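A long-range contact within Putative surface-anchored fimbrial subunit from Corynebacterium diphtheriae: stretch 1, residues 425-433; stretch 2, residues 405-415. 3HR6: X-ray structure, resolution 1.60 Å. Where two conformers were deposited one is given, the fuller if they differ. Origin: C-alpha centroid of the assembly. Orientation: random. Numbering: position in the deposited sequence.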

# COMPACT_ATOMS: atom_id res chain seq x y z
N GLU A 425 -1.07 21.13 -16.42
CA GLU A 425 -0.76 22.55 -16.39
C GLU A 425 -1.59 23.33 -17.36
O GLU A 425 -1.97 22.85 -18.43
CB GLU A 425 0.72 22.75 -16.67
CG GLU A 425 1.53 22.17 -15.53
CD GLU A 425 2.92 22.72 -15.48
OE1 GLU A 425 3.82 21.97 -15.88
OE2 GLU A 425 3.07 23.92 -15.07
N GLN A 426 -1.84 24.58 -17.03
CA GLN A 426 -2.36 25.51 -18.02
C GLN A 426 -1.66 26.84 -17.81
O GLN A 426 -1.59 27.29 -16.68
CB GLN A 426 -3.87 25.66 -17.83
CG GLN A 426 -4.56 26.47 -18.88
CD GLN A 426 -4.38 25.87 -20.26
OE1 GLN A 426 -3.73 26.45 -21.11
NE2 GLN A 426 -4.91 24.68 -20.46
N LYS A 427 -1.16 27.43 -18.89
CA LYS A 427 -0.62 28.78 -18.88
C LYS A 427 -1.72 29.71 -19.36
O LYS A 427 -2.30 29.47 -20.40
CB LYS A 427 0.59 28.84 -19.82
CG LYS A 427 1.32 30.17 -19.86
CD LYS A 427 2.24 30.23 -21.06
CE LYS A 427 3.46 29.33 -20.90
NZ LYS A 427 4.38 29.50 -22.07
N VAL A 428 -1.97 30.79 -18.63
CA VAL A 428 -3.03 31.72 -18.95
C VAL A 428 -2.39 33.09 -19.17
O VAL A 428 -1.95 33.72 -18.23
CB VAL A 428 -4.04 31.78 -17.81
CG1 VAL A 428 -5.22 32.68 -18.17
CG2 VAL A 428 -4.49 30.34 -17.47
N LYS A 429 -2.33 33.51 -20.43
CA LYS A 429 -1.79 34.83 -20.77
C LYS A 429 -2.87 35.88 -20.68
O LYS A 429 -3.90 35.77 -21.39
CB LYS A 429 -1.23 34.81 -22.19
CG LYS A 429 -0.12 33.82 -22.32
CD LYS A 429 0.63 34.08 -23.60
CE LYS A 429 1.74 33.05 -23.78
NZ LYS A 429 2.84 33.27 -22.79
N ILE A 430 -2.62 36.91 -19.87
CA ILE A 430 -3.62 37.96 -19.64
C ILE A 430 -2.95 39.30 -19.83
O ILE A 430 -1.96 39.61 -19.17
CB ILE A 430 -4.23 37.84 -18.24
CG1 ILE A 430 -4.92 36.49 -18.06
CG2 ILE A 430 -5.25 38.94 -17.98
CD1 ILE A 430 -5.46 36.30 -16.70
N ASP A 431 -3.51 40.08 -20.74
CA ASP A 431 -3.00 41.42 -21.03
C ASP A 431 -4.01 42.40 -20.48
O ASP A 431 -5.19 42.39 -20.87
CB ASP A 431 -2.82 41.60 -22.52
CG ASP A 431 -2.15 42.91 -22.88
OD1 ASP A 431 -1.23 43.35 -22.16
OD2 ASP A 431 -2.54 43.50 -23.89
N ASN A 432 -3.57 43.22 -19.53
CA ASN A 432 -4.40 44.26 -18.97
C ASN A 432 -4.35 45.49 -19.83
O ASN A 432 -3.33 45.81 -20.43
CB ASN A 432 -3.99 44.57 -17.55
CG ASN A 432 -4.22 43.42 -16.64
OD1 ASN A 432 -5.33 43.21 -16.11
N LYS A 433 -5.49 46.18 -19.90
CA LYS A 433 -5.65 47.31 -20.81
C LYS A 433 -6.07 48.55 -20.07
O LYS A 433 -6.77 48.47 -19.05
CB LYS A 433 -6.70 46.96 -21.87
CG LYS A 433 -6.25 45.89 -22.85
CD LYS A 433 -5.69 46.52 -24.13
CE LYS A 433 -4.87 45.52 -24.95
NZ LYS A 433 -5.37 44.12 -24.79
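Stretch 2 (405-415) LLPKPVIVKLE

Stretch 2 runs back along stretch 1 in the opposite sense. Residues 425-432 form an extended strand, and V410 and I411 lie in a short strand whose N-to-C direction makes an angle of 160° with it, nearly antiparallel. At their closest the two axes are 8.9 Å apart, too far for the backbones to pair; the strands meet through their side chains instead. Because the directions oppose, the register is reversed: Q426 lies near L414, with CA atoms 6.5 Å apart, whereas N432 lies near L405, with CA atoms 7.7 Å apart.

The alternation of an extended chain turns the side chains of Q426, V428 and I430 to stretch 2: their CA-to-CB bonds point toward it, while those of E425, K427 and D431 point away. The inward positions at the centre are branched at CB, as suits a strand packed against another segment; the exposed lysines K427 and K429 take no part in the contact, and their long charged chains can remain solvated.

V428, V410 and V412 all have chi1 t. In this rotamer V428 meets both valines of stretch 2: V428 CG1 is 4.0 Å from V410 CG1, and V428 CG2 is 3.6 Å from V412 CG2. These are ordinary van der Waals contacts between methyl groups. I430, with chi1 m and chi2 t, carries an extended ethyl arm; I430 CD1 comes within 4.5 Å of V410 CG2, while I430 CG2 lies 3.9 Å from L406 CD2.

L406 stands in loop before the short strand. Its CA-to-CB bond points sideways, but the chain, with chi1 m at -86° and chi2 p, brings its end nearer to stretch 1; L406 CD1 also approaches N432 OD1 at 4.0 Å. The N432 side chain is covalently bonded to a group elsewhere in the structure.

At the other end, L414 behaves similarly. With chi1 t and chi2 p, its sideways CA-to-CB bond leads to a methyl, L414 CD1, 3.8 Å from Q426 N and 4.0 Å from Q426 CB. Glutamine suits this edge because it is both aliphatic and polar. Q426 CG lies 3.6 Å from V412 CG1, and the turn at chi2 p after chi1 t carries the amide to the backbone of K413, where Q426 NE2 donates a hydrogen bond to K413 O at 3.1 Å, with a nearly straight N-H...O angle of 164°. K413 thus contributes its carbonyl, while the end of its own side chain leads away from stretch 1.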

# COMPACT_ATOMS: atom_id res chain seq x y z
N LEU A 405 -10.46 46.62 -14.94
CA LEU A 405 -10.62 45.24 -14.53
C LEU A 405 -11.31 44.40 -15.60
O LEU A 405 -12.25 44.83 -16.26
CB LEU A 405 -11.46 45.16 -13.25
CG LEU A 405 -10.71 45.58 -11.98
CD1 LEU A 405 -11.62 45.94 -10.83
CD2 LEU A 405 -9.73 44.47 -11.56
N LEU A 406 -10.85 43.15 -15.75
CA LEU A 406 -11.60 42.17 -16.52
C LEU A 406 -13.02 41.90 -15.99
O LEU A 406 -13.20 41.38 -14.89
CB LEU A 406 -10.82 40.84 -16.55
CG LEU A 406 -9.75 40.68 -17.64
CD1 LEU A 406 -8.68 41.77 -17.65
CD2 LEU A 406 -9.09 39.30 -17.44
N PRO A 407 -14.05 42.20 -16.79
CA PRO A 407 -15.45 42.05 -16.31
C PRO A 407 -15.99 40.62 -16.13
O PRO A 407 -16.96 40.42 -15.39
CB PRO A 407 -16.26 42.77 -17.38
CG PRO A 407 -15.37 42.82 -18.59
CD PRO A 407 -13.98 42.82 -18.13
N LYS A 408 -15.40 39.65 -16.81
CA LYS A 408 -15.90 38.29 -16.78
C LYS A 408 -14.79 37.38 -16.27
O LYS A 408 -13.60 37.70 -16.42
CB LYS A 408 -16.37 37.85 -18.16
CG LYS A 408 -17.62 38.57 -18.66
CD LYS A 408 -18.19 37.89 -19.91
CE LYS A 408 -19.45 38.58 -20.46
NZ LYS A 408 -20.51 38.83 -19.45
N PRO A 409 -15.18 36.25 -15.68
CA PRO A 409 -14.19 35.22 -15.34
C PRO A 409 -13.45 34.75 -16.58
O PRO A 409 -14.04 34.67 -17.66
CB PRO A 409 -15.03 34.10 -14.72
CG PRO A 409 -16.26 34.78 -14.23
CD PRO A 409 -16.53 35.88 -15.21
N VAL A 410 -12.16 34.43 -16.42
CA VAL A 410 -11.34 33.88 -17.50
C VAL A 410 -11.33 32.36 -17.32
O VAL A 410 -10.78 31.87 -16.33
CB VAL A 410 -9.88 34.42 -17.44
CG1 VAL A 410 -9.04 33.84 -18.54
CG2 VAL A 410 -9.84 35.94 -17.52
N ILE A 411 -11.93 31.64 -18.28
CA ILE A 411 -12.05 30.19 -18.17
C ILE A 411 -10.65 29.62 -18.29
O ILE A 411 -9.85 30.07 -19.12
CB ILE A 411 -12.97 29.56 -19.24
CG1 ILE A 411 -14.38 30.14 -19.15
CG2 ILE A 411 -13.02 28.03 -19.06
CD1 ILE A 411 -14.92 30.17 -17.74
N VAL A 412 -10.31 28.71 -17.39
CA VAL A 412 -9.05 28.01 -17.44
C VAL A 412 -9.37 26.52 -17.44
O VAL A 412 -9.95 26.01 -16.48
CB VAL A 412 -8.14 28.41 -16.26
CG1 VAL A 412 -6.83 27.62 -16.28
CG2 VAL A 412 -7.89 29.93 -16.27
N LYS A 413 -9.02 25.85 -18.53
CA LYS A 413 -9.23 24.40 -18.70
C LYS A 413 -8.14 23.65 -17.94
O LYS A 413 -6.96 23.73 -18.32
CB LYS A 413 -9.16 24.02 -20.20
CG LYS A 413 -10.30 24.59 -21.07
CD LYS A 413 -10.02 24.46 -22.57
CE LYS A 413 -11.31 24.31 -23.41
NZ LYS A 413 -11.08 24.36 -24.89
N LEU A 414 -8.52 22.99 -16.87
CA LEU A 414 -7.60 22.24 -16.04
C LEU A 414 -8.32 21.05 -15.49
O LEU A 414 -9.14 21.19 -14.61
CB LEU A 414 -7.11 23.13 -14.89
CG LEU A 414 -5.87 22.55 -14.23
CD1 LEU A 414 -4.61 22.87 -15.10
CD2 LEU A 414 -5.77 23.05 -12.81
N GLU A 415 -8.01 19.87 -16.02
CA GLU A 415 -8.71 18.66 -15.61
C GLU A 415 -7.79 17.47 -15.81
O GLU A 415 -6.82 17.51 -16.58
CB GLU A 415 -10.02 18.50 -16.36
CG GLU A 415 -9.86 18.16 -17.79
CD GLU A 415 -11.19 17.99 -18.50
OE1 GLU A 415 -12.12 18.82 -18.28
OE2 GLU A 415 -11.28 17.02 -19.30